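Local coordinates for protein putative polyprenyl synthetase (Streptomyces coelicolor, PDB 3NF2) that probably condenses an allylic diphosphate with isopentenyl diphosphate, in a magnesium-dependent prenyl transfer that builds isoprenoid chains, at residues R170-V173 with E174-L177; G268-L271 with T272-K276; E285-F288 with A289-A293; R331-A334 with L335-V339. All coordinates share one frame; numbering follows the deposited sequence.

In the fold
Along the chain the four contacts come in series, none nested in or crossing another, and each is local, closing no more than a turn of helix. Contact 1 starts helix 173-198 after the loop that leaves helix 139-165. Contact 2 lies in the later part of helix 262-275, and contact 3 lies in the next helix, 285-297. These two are joined directly: a salt bridge from Arg291 NE to Asp274 OD2 (2.7 Å) ties the consecutive helices. Contact 1 approaches contact 2 to about 5 Å between nearest atoms without touching. Contact 4 lies apart in helix 326-339, its centre about 38 Å from that of contact 2, and packs against helices 5-25, 57-67, 203-230 and 300-319.

Contact 1: R170-V173 with E174-L177; sequences RVSV and EECL
A capping box opens helix 173-198, with Ser172 as its N-cap and Glu175 as its partner three residues on. The two residues exchange bonds. Ser172 OG accepts from Glu175 N at 3.1 Å, and Ser172 N donates to Glu175 OE1 at 2.9 Å in a nearly straight bond (168°), reaching that oxygen from above the carboxylate plane. With OG between the backbone N and the carbonyl carbon (chi1 81°), the short serine hydroxyl turns to the first turn and serves an amide that has no helical carbonyl before it. Glutamate suits the other corner because its chain, extended beyond CG, passes close to the serine, Glu175 CG being 3.3 Å from Ser172 OG, and still brings a carboxylate back to the serine amide. The second oxygen, OE2, forms a salt bridge with Arg168, which fixes the group further. Val171 CG1 packs against the carboxylate, 3.5 Å from Glu175 OE1. One turn apart, Val173 and Leu177 lie side by side, Val173 CG1 and Leu177 CD1 meeting at 4.1 Å, and Val173 also touches Val254 and Ala258 of helix 251-259. Reciprocal serine and glutamate bonds of this kind are the classic signature of a helix N terminus.

Contact 2: G268-L271 with T272-K276; sequences GEIL and TADAK
A first torsion of -60° sets Thr272 OG1 anti to its own carbonyl carbon, and the hydroxyl falls back along the helix onto Gly268 O, to which it donates at 2.9 Å. The backbone Thr272 N also bonds Gly268 O, at 3.2 Å, the two donors arriving from opposite faces of the carbonyl plane, so one oxygen is gripped twice by a single residue. Threonine suits the place: its short hydroxyl finds an acceptor within the helix itself. Asp274 has a similar first torsion (-74°), which folds its carboxylate back beside Ile270. Asp274 N bonds Ile270 O at 2.7 Å, while Asp274 OD1 sits 3.1 Å from that same carbonyl oxygen, two acceptors that do not bond. Ile270 CG2 lies alongside, 3.6 Å from Asp274 OD2. Arg291 holds the buried acid instead, its NE in a salt bridge with Asp274 OD2 and its NH2 3.1 Å from Asp274 OD1. Replacing Asp274 with an alanine is likely to leave the Arg291 guanidinium without its salt-bridge partner and cost the polar tie to the next helix. Ile270 also meets Leu294, and Leu271 leans on Val253 and Leu257, so the last turns of helix 262-275 sit against both helix 285-297 and helix 251-259.

Contact 3: E285-F288 with A289-A293; sequences EEEF and AARAA
Arg291, in helix 285-297 of the all-helical isoprenyl diphosphate synthase fold, bonds side chain to backbone four residues back, at the carbonyl of Glu287. Its CB lies 3.8 Å from Phe288 O, and beyond it the chain bends at chi2 (136°). CG passes 3.8 Å from Glu287 O, and CD comes closer, 3.4 Å from the same oxygen. NE is turned to its salt-bridge partner, Asp274 OD2. CZ stands 3.7 Å from Glu287 O, and NH1 donates to that oxygen at 2.7 Å, from well above the carbonyl plane; the oxygen lies at the guanidinium edge, 19° out of its plane. NH2 faces Asp274 OD1, with Glu287 OE2 a lesser neighbour at 4.4 Å from Arg291 NH2, close in charge only. The helical bond from Arg291 N reaches Glu287 O at 3.3 Å from the opposite face. Arginine suits this place because a long chain with several N-H groups can serve the backbone and Asp274 together. A leucine in its place would probably leave the Asp274 carboxylate without its mate and take from Glu287 O the second of its two donors. On the flank by Trp241, whose NE1 bonds Glu285 OE1, that same OE1 rests 3.7 Å from Ala289 CB.

Contact 4: R331-A334 with L335-V339; sequences RFTA and LADFV
Leu335 carries its CG anti to the carbonyl carbon (chi1 -77°), which lays the branch back along helix 326-339 toward Arg331, its CG 3.7 Å from Arg331 O. Leu335 N bonds the same Arg331 O at 3.3 Å. A branched aliphatic side chain fits here because the residue is buried and touches Leu9 of helix 5-25 and Leu61 of helix 57-67. Asp337 also folds back, and its OD1 stands 3.1 Å from Thr333 O, a pair of acceptors; the carboxylate is answered instead by His312, whose NE2 bonds OD1. Phe338 does the reverse, its CG anti to the backbone N (chi1 176°), so that the ring swings away from the preceding turn and onto Val5 and Leu9, leaving CB 3.7 Å from Ala334 O. Phe338 N bonds that oxygen at 3.1 Å. Ala336, whose CB is 3.4 Å from Thr333 O, touches Leu216 of helix 203-230, and its small side chain probably allows the close approach. Phe332 meets Tyr212 with the ring planes nearly perpendicular. A helix packed among four others (5-25, 57-67, 203-230 and 300-319) is typical of the all-helical fold of isoprenyl diphosphate synthases.

Contact 1: R170-V173 with E174-L177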
loop_
_atom_site.group_PDB
_atom_site.type_symbol
_atom_site.label_atom_id
_atom_site.label_comp_id
_atom_site.label_asym_id
_atom_site.label_seq_id
_atom_site.Cartn_x
_atom_site.Cartn_y
_atom_site.Cartn_z
ATOM N N ARG A 170 -19.646 -22.027 -7.115
ATOM C CA ARG A 170 -19.991 -22.139 -5.710
ATOM C C ARG A 170 -18.774 -21.909 -4.824
ATOM O O ARG A 170 -17.639 -22.167 -5.213
ATOM C CB ARG A 170 -20.680 -23.474 -5.399
ATOM C CG ARG A 170 -19.922 -24.708 -5.843
ATOM C CD ARG A 170 -20.827 -25.926 -6.053
ATOM N NE ARG A 170 -21.455 -26.351 -4.807
ATOM C CZ ARG A 170 -22.769 -26.343 -4.577
ATOM N NH1 ARG A 170 -23.628 -25.952 -5.522
ATOM N NH2 ARG A 170 -23.224 -26.744 -3.398
ATOM N N VAL A 171 -19.041 -21.365 -3.648
ATOM C CA VAL A 171 -18.049 -21.077 -2.626
ATOM C C VAL A 171 -18.608 -21.737 -1.371
ATOM O O VAL A 171 -19.826 -21.724 -1.160
ATOM C CB VAL A 171 -17.923 -19.541 -2.431
ATOM C CG1 VAL A 171 -17.105 -19.192 -1.213
ATOM C CG2 VAL A 171 -17.310 -18.898 -3.669
ATOM N N SER A 172 -17.755 -22.352 -0.557
ATOM C CA SER A 172 -18.259 -23.010 0.641
ATOM C C SER A 172 -18.593 -21.986 1.726
ATOM O O SER A 172 -18.176 -20.826 1.647
ATOM C CB SER A 172 -17.267 -24.043 1.152
ATOM O OG SER A 172 -16.247 -23.420 1.893
ATOM N N VAL A 173 -19.359 -22.422 2.724
ATOM C CA VAL A 173 -19.701 -21.598 3.886
ATOM C C VAL A 173 -18.438 -21.194 4.631
ATOM O O VAL A 173 -18.245 -20.017 4.940
ATOM C CB VAL A 173 -20.693 -22.330 4.828
ATOM C CG1 VAL A 173 -20.794 -21.626 6.183
ATOM C CG2 VAL A 173 -22.070 -22.432 4.180
ATOM N N GLU A 174 -17.563 -22.168 4.866
ATOM C CA GLU A 174 -16.286 -21.938 5.543
ATOM C C GLU A 174 -15.420 -20.893 4.830
ATOM O O GLU A 174 -14.842 -20.016 5.473
ATOM C CB GLU A 174 -15.522 -23.253 5.682
ATOM C CG GLU A 174 -14.804 -23.426 7.017
ATOM C CD GLU A 174 -15.726 -23.933 8.127
ATOM O OE1 GLU A 174 -16.501 -23.124 8.693
ATOM O OE2 GLU A 174 -15.663 -25.146 8.442
ATOM N N GLU A 175 -15.375 -20.972 3.500
ATOM C CA GLU A 175 -14.608 -20.035 2.683
ATOM C C GLU A 175 -15.163 -18.620 2.781
ATOM O O GLU A 175 -14.407 -17.642 2.789
ATOM C CB GLU A 175 -14.611 -20.482 1.222
ATOM C CG GLU A 175 -13.658 -21.626 0.910
ATOM C CD GLU A 175 -13.884 -22.235 -0.469
ATOM O OE1 GLU A 175 -14.947 -22.000 -1.084
ATOM O OE2 GLU A 175 -12.992 -22.962 -0.941
ATOM N N CYS A 176 -16.488 -18.522 2.848
ATOM C CA CYS A 176 -17.155 -17.237 2.963
ATOM C C CYS A 176 -16.882 -16.613 4.333
ATOM O O CYS A 176 -16.643 -15.410 4.428
ATOM C CB CYS A 176 -18.652 -17.405 2.744
ATOM S SG CYS A 176 -19.545 -15.874 2.527
ATOM N N LEU A 177 -16.893 -17.448 5.371
ATOM C CA LEU A 177 -16.688 -17.005 6.742
ATOM C C LEU A 177 -15.302 -16.445 6.940
ATOM O O LEU A 177 -15.157 -15.352 7.491
ATOM C CB LEU A 177 -16.938 -18.142 7.743
ATOM C CG LEU A 177 -18.395 -18.509 8.048
ATOM C CD1 LEU A 177 -18.474 -19.695 9.016
ATOM C CD2 LEU A 177 -19.180 -17.317 8.586
#

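Contact 2: G268-L271 with T272-K276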
loop_
_atom_site.group_PDB
_atom_site.type_symbol
_atom_site.label_atom_id
_atom_site.label_comp_id
_atom_site.label_asym_id
_atom_site.label_seq_id
_atom_site.Cartn_x
_atom_site.Cartn_y
_atom_site.Cartn_z
ATOM N N GLY A 268 -28.490 -23.278 -7.371
ATOM C CA GLY A 268 -27.200 -23.618 -7.985
ATOM C C GLY A 268 -27.187 -23.551 -9.506
ATOM O O GLY A 268 -26.280 -22.962 -10.097
ATOM N N GLU A 269 -28.201 -24.149 -10.134
ATOM C CA GLU A 269 -28.332 -24.149 -11.592
ATOM C C GLU A 269 -28.508 -22.734 -12.128
ATOM O O GLU A 269 -27.877 -22.347 -13.113
ATOM C CB GLU A 269 -29.513 -25.028 -12.026
ATOM C CG GLU A 269 -29.324 -26.522 -11.762
ATOM C CD GLU A 269 -30.629 -27.322 -11.812
ATOM O OE1 GLU A 269 -31.662 -26.787 -12.280
ATOM O OE2 GLU A 269 -30.616 -28.495 -11.378
ATOM N N ILE A 270 -29.352 -21.964 -11.451
ATOM C CA ILE A 270 -29.697 -20.602 -11.860
ATOM C C ILE A 270 -28.513 -19.634 -11.751
ATOM O O ILE A 270 -28.242 -18.876 -12.682
ATOM C CB ILE A 270 -30.913 -20.084 -11.048
ATOM C CG1 ILE A 270 -32.190 -20.799 -11.487
ATOM C CG2 ILE A 270 -31.095 -18.596 -11.213
ATOM C CD1 ILE A 270 -33.388 -20.488 -10.620
ATOM N N LEU A 271 -27.802 -19.676 -10.624
ATOM C CA LEU A 271 -26.661 -18.783 -10.394
ATOM C C LEU A 271 -25.477 -19.082 -11.314
ATOM O O LEU A 271 -24.758 -18.163 -11.721
ATOM C CB LEU A 271 -26.222 -18.820 -8.926
ATOM C CG LEU A 271 -27.221 -18.383 -7.844
ATOM C CD1 LEU A 271 -26.590 -18.562 -6.463
ATOM C CD2 LEU A 271 -27.749 -16.957 -8.038
ATOM N N THR A 272 -25.278 -20.366 -11.625
ATOM C CA THR A 272 -24.329 -20.794 -12.655
ATOM C C THR A 272 -24.762 -20.248 -14.031
ATOM O O THR A 272 -23.937 -19.713 -14.774
ATOM C CB THR A 272 -24.180 -22.339 -12.665
ATOM O OG1 THR A 272 -23.703 -22.782 -11.385
ATOM C CG2 THR A 272 -23.207 -22.821 -13.761
ATOM N N ALA A 273 -26.056 -20.346 -14.340
ATOM C CA ALA A 273 -26.608 -19.800 -15.591
ATOM C C ALA A 273 -26.545 -18.286 -15.660
ATOM O O ALA A 273 -26.271 -17.726 -16.720
ATOM C CB ALA A 273 -28.045 -20.273 -15.811
ATOM N N ASP A 274 -26.797 -17.628 -14.530
ATOM C CA ASP A 274 -26.777 -16.165 -14.445
ATOM C C ASP A 274 -25.401 -15.561 -14.759
ATOM O O ASP A 274 -25.316 -14.459 -15.311
ATOM C CB ASP A 274 -27.214 -15.704 -13.052
ATOM C CG ASP A 274 -28.723 -15.841 -12.810
ATOM O OD1 ASP A 274 -29.469 -16.183 -13.754
ATOM O OD2 ASP A 274 -29.160 -15.612 -11.657
ATOM N N ALA A 275 -24.341 -16.278 -14.384
ATOM C CA ALA A 275 -22.963 -15.845 -14.626
ATOM C C ALA A 275 -22.636 -15.686 -16.127
ATOM O O ALA A 275 -21.975 -14.724 -16.509
ATOM C CB ALA A 275 -21.986 -16.803 -13.950
ATOM N N LYS A 276 -23.124 -16.611 -16.961
ATOM C CA LYS A 276 -22.904 -16.568 -18.417
ATOM C C LYS A 276 -24.049 -15.885 -19.170
ATOM O O LYS A 276 -24.046 -15.854 -20.403
ATOM C CB LYS A 276 -22.737 -17.981 -19.025
ATOM C CG LYS A 276 -22.167 -19.095 -18.144
ATOM C CD LYS A 276 -21.942 -20.364 -18.987
ATOM C CE LYS A 276 -22.311 -21.661 -18.256
ATOM N NZ LYS A 276 -21.325 -22.070 -17.213
#

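Contact 3: E285-F288 with A289-A293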
loop_
_atom_site.group_PDB
_atom_site.type_symbol
_atom_site.label_atom_id
_atom_site.label_comp_id
_atom_site.label_asym_id
_atom_site.label_seq_id
_atom_site.Cartn_x
_atom_site.Cartn_y
_atom_site.Cartn_z
ATOM N N GLU A 285 -36.723 -6.874 -11.303
ATOM C CA GLU A 285 -36.907 -7.002 -9.851
ATOM C C GLU A 285 -37.442 -8.389 -9.469
ATOM O O GLU A 285 -36.914 -9.048 -8.564
ATOM C CB GLU A 285 -37.854 -5.890 -9.367
ATOM C CG GLU A 285 -38.058 -5.802 -7.847
ATOM C CD GLU A 285 -39.190 -6.681 -7.344
ATOM O OE1 GLU A 285 -39.007 -7.362 -6.309
ATOM O OE2 GLU A 285 -40.255 -6.704 -7.994
ATOM N N GLU A 286 -38.466 -8.837 -10.194
ATOM C CA GLU A 286 -39.151 -10.107 -9.923
ATOM C C GLU A 286 -38.256 -11.319 -10.046
ATOM O O GLU A 286 -38.386 -12.274 -9.264
ATOM C CB GLU A 286 -40.347 -10.254 -10.845
ATOM C CG GLU A 286 -41.422 -9.211 -10.592
ATOM C CD GLU A 286 -41.302 -7.974 -11.452
ATOM O OE1 GLU A 286 -40.175 -7.556 -11.802
ATOM O OE2 GLU A 286 -42.364 -7.408 -11.768
ATOM N N GLU A 287 -37.331 -11.270 -11.004
ATOM C CA GLU A 287 -36.334 -12.337 -11.160
ATOM C C GLU A 287 -35.360 -12.345 -9.996
ATOM O O GLU A 287 -34.968 -13.410 -9.514
ATOM C CB GLU A 287 -35.575 -12.187 -12.484
ATOM C CG GLU A 287 -36.436 -12.406 -13.732
ATOM C CD GLU A 287 -35.650 -12.197 -15.010
ATOM O OE1 GLU A 287 -35.887 -11.168 -15.684
ATOM O OE2 GLU A 287 -34.784 -13.051 -15.329
ATOM N N PHE A 288 -34.973 -11.160 -9.530
ATOM C CA PHE A 288 -34.137 -11.072 -8.320
ATOM C C PHE A 288 -34.892 -11.465 -7.059
ATOM O O PHE A 288 -34.311 -12.059 -6.142
ATOM C CB PHE A 288 -33.480 -9.698 -8.182
ATOM C CG PHE A 288 -32.410 -9.436 -9.214
ATOM C CD1 PHE A 288 -31.262 -10.227 -9.264
ATOM C CD2 PHE A 288 -32.553 -8.402 -10.131
ATOM C CE1 PHE A 288 -30.277 -9.994 -10.224
ATOM C CE2 PHE A 288 -31.586 -8.159 -11.093
ATOM C CZ PHE A 288 -30.439 -8.953 -11.141
ATOM N N ALA A 289 -36.189 -11.158 -7.029
ATOM C CA ALA A 289 -37.064 -11.632 -5.957
ATOM C C ALA A 289 -37.141 -13.158 -5.946
ATOM O O ALA A 289 -36.972 -13.770 -4.886
ATOM C CB ALA A 289 -38.454 -11.013 -6.072
ATOM N N ALA A 290 -37.349 -13.776 -7.117
ATOM C CA ALA A 290 -37.374 -15.248 -7.200
ATOM C C ALA A 290 -36.133 -15.906 -6.587
ATOM O O ALA A 290 -36.251 -16.929 -5.904
ATOM C CB ALA A 290 -37.548 -15.713 -8.645
ATOM N N ARG A 291 -34.953 -15.322 -6.827
ATOM C CA ARG A 291 -33.692 -15.876 -6.298
ATOM C C ARG A 291 -33.576 -15.714 -4.785
ATOM O O ARG A 291 -33.041 -16.587 -4.099
ATOM C CB ARG A 291 -32.478 -15.244 -6.991
ATOM C CG ARG A 291 -32.192 -15.814 -8.389
ATOM C CD ARG A 291 -31.867 -14.710 -9.392
ATOM N NE ARG A 291 -31.717 -15.218 -10.758
ATOM C CZ ARG A 291 -32.713 -15.383 -11.633
ATOM N NH1 ARG A 291 -33.971 -15.098 -11.305
ATOM N NH2 ARG A 291 -32.450 -15.840 -12.852
ATOM N N ALA A 292 -34.065 -14.582 -4.287
ATOM C CA ALA A 292 -34.151 -14.303 -2.859
ATOM C C ALA A 292 -35.095 -15.302 -2.193
ATOM O O ALA A 292 -34.733 -15.966 -1.208
ATOM C CB ALA A 292 -34.643 -12.891 -2.646
ATOM N N ALA A 293 -36.283 -15.435 -2.778
ATOM C CA ALA A 293 -37.275 -16.417 -2.346
ATOM C C ALA A 293 -36.709 -17.843 -2.303
ATOM O O ALA A 293 -36.985 -18.590 -1.357
ATOM C CB ALA A 293 -38.512 -16.332 -3.230
#

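Contact 4: R331-A334 with L335-V339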
loop_
_atom_site.group_PDB
_atom_site.type_symbol
_atom_site.label_atom_id
_atom_site.label_comp_id
_atom_site.label_asym_id
_atom_site.label_seq_id
_atom_site.Cartn_x
_atom_site.Cartn_y
_atom_site.Cartn_z
ATOM N N ARG A 331 -20.947 0.478 27.293
ATOM C CA ARG A 331 -20.869 1.190 26.024
ATOM C C ARG A 331 -20.488 0.247 24.873
ATOM O O ARG A 331 -21.060 0.329 23.782
ATOM C CB ARG A 331 -19.913 2.383 26.139
ATOM C CG ARG A 331 -20.570 3.632 26.722
ATOM C CD ARG A 331 -19.555 4.712 27.071
ATOM N NE ARG A 331 -20.173 6.039 27.106
ATOM C CZ ARG A 331 -19.522 7.175 27.352
ATOM N NH1 ARG A 331 -20.180 8.329 27.351
ATOM N NH2 ARG A 331 -18.216 7.165 27.601
ATOM N N PHE A 332 -19.555 -0.666 25.138
ATOM C CA PHE A 332 -19.155 -1.687 24.170
ATOM C C PHE A 332 -20.296 -2.656 23.845
ATOM O O PHE A 332 -20.458 -3.082 22.697
ATOM C CB PHE A 332 -17.973 -2.478 24.715
ATOM C CG PHE A 332 -16.631 -1.926 24.338
ATOM C CD1 PHE A 332 -15.903 -1.160 25.232
ATOM C CD2 PHE A 332 -16.078 -2.202 23.093
ATOM C CE1 PHE A 332 -14.654 -0.666 24.882
ATOM C CE2 PHE A 332 -14.825 -1.717 22.739
ATOM C CZ PHE A 332 -14.112 -0.948 23.631
ATOM N N THR A 333 -21.072 -2.997 24.872
ATOM C CA THR A 333 -22.257 -3.845 24.750
ATOM C C THR A 333 -23.347 -3.209 23.873
ATOM O O THR A 333 -23.980 -3.899 23.080
ATOM C CB THR A 333 -22.792 -4.218 26.163
ATOM O OG1 THR A 333 -21.888 -5.151 26.784
ATOM C CG2 THR A 333 -24.212 -4.819 26.121
ATOM N N ALA A 334 -23.530 -1.898 23.984
ATOM C CA ALA A 334 -24.582 -1.203 23.244
ATOM C C ALA A 334 -24.279 -1.026 21.757
ATOM O O ALA A 334 -25.202 -0.980 20.936
ATOM C CB ALA A 334 -24.888 0.144 23.887
ATOM N N LEU A 335 -22.996 -0.907 21.414
ATOM C CA LEU A 335 -22.574 -0.857 20.013
ATOM C C LEU A 335 -22.863 -2.187 19.334
ATOM O O LEU A 335 -23.351 -2.223 18.200
ATOM C CB LEU A 335 -21.089 -0.516 19.896
ATOM C CG LEU A 335 -20.723 0.953 20.114
ATOM C CD1 LEU A 335 -19.240 1.094 20.350
ATOM C CD2 LEU A 335 -21.164 1.836 18.947
ATOM N N ALA A 336 -22.584 -3.270 20.061
ATOM C CA ALA A 336 -22.853 -4.630 19.606
ATOM C C ALA A 336 -24.326 -4.872 19.275
ATOM O O ALA A 336 -24.636 -5.579 18.316
ATOM C CB ALA A 336 -22.347 -5.644 20.620
ATOM N N ASP A 337 -25.228 -4.273 20.047
ATOM C CA ASP A 337 -26.653 -4.370 19.748
ATOM C C ASP A 337 -27.043 -3.492 18.561
ATOM O O ASP A 337 -27.924 -3.864 17.792
ATOM C CB ASP A 337 -27.512 -4.037 20.974
ATOM C CG ASP A 337 -27.102 -4.820 22.221
ATOM O OD1 ASP A 337 -26.286 -5.765 22.124
ATOM O OD2 ASP A 337 -27.600 -4.478 23.314
ATOM N N PHE A 338 -26.390 -2.336 18.412
ATOM C CA PHE A 338 -26.654 -1.435 17.277
ATOM C C PHE A 338 -26.280 -2.088 15.949
ATOM O O PHE A 338 -26.933 -1.863 14.926
ATOM C CB PHE A 338 -25.910 -0.097 17.421
ATOM C CG PHE A 338 -26.068 0.821 16.223
ATOM C CD1 PHE A 338 -25.080 0.891 15.238
ATOM C CD2 PHE A 338 -27.213 1.601 16.073
ATOM C CE1 PHE A 338 -25.228 1.725 14.127
ATOM C CE2 PHE A 338 -27.368 2.444 14.966
ATOM C CZ PHE A 338 -26.373 2.503 13.991
ATOM N N VAL A 339 -25.221 -2.891 15.991
ATOM C CA VAL A 339 -24.697 -3.595 14.827
ATOM C C VAL A 339 -25.723 -4.548 14.184
ATOM O O VAL A 339 -25.732 -4.713 12.959
ATOM C CB VAL A 339 -23.345 -4.270 15.180
ATOM C CG1 VAL A 339 -23.230 -5.675 14.603
ATOM C CG2 VAL A 339 -22.185 -3.386 14.718
#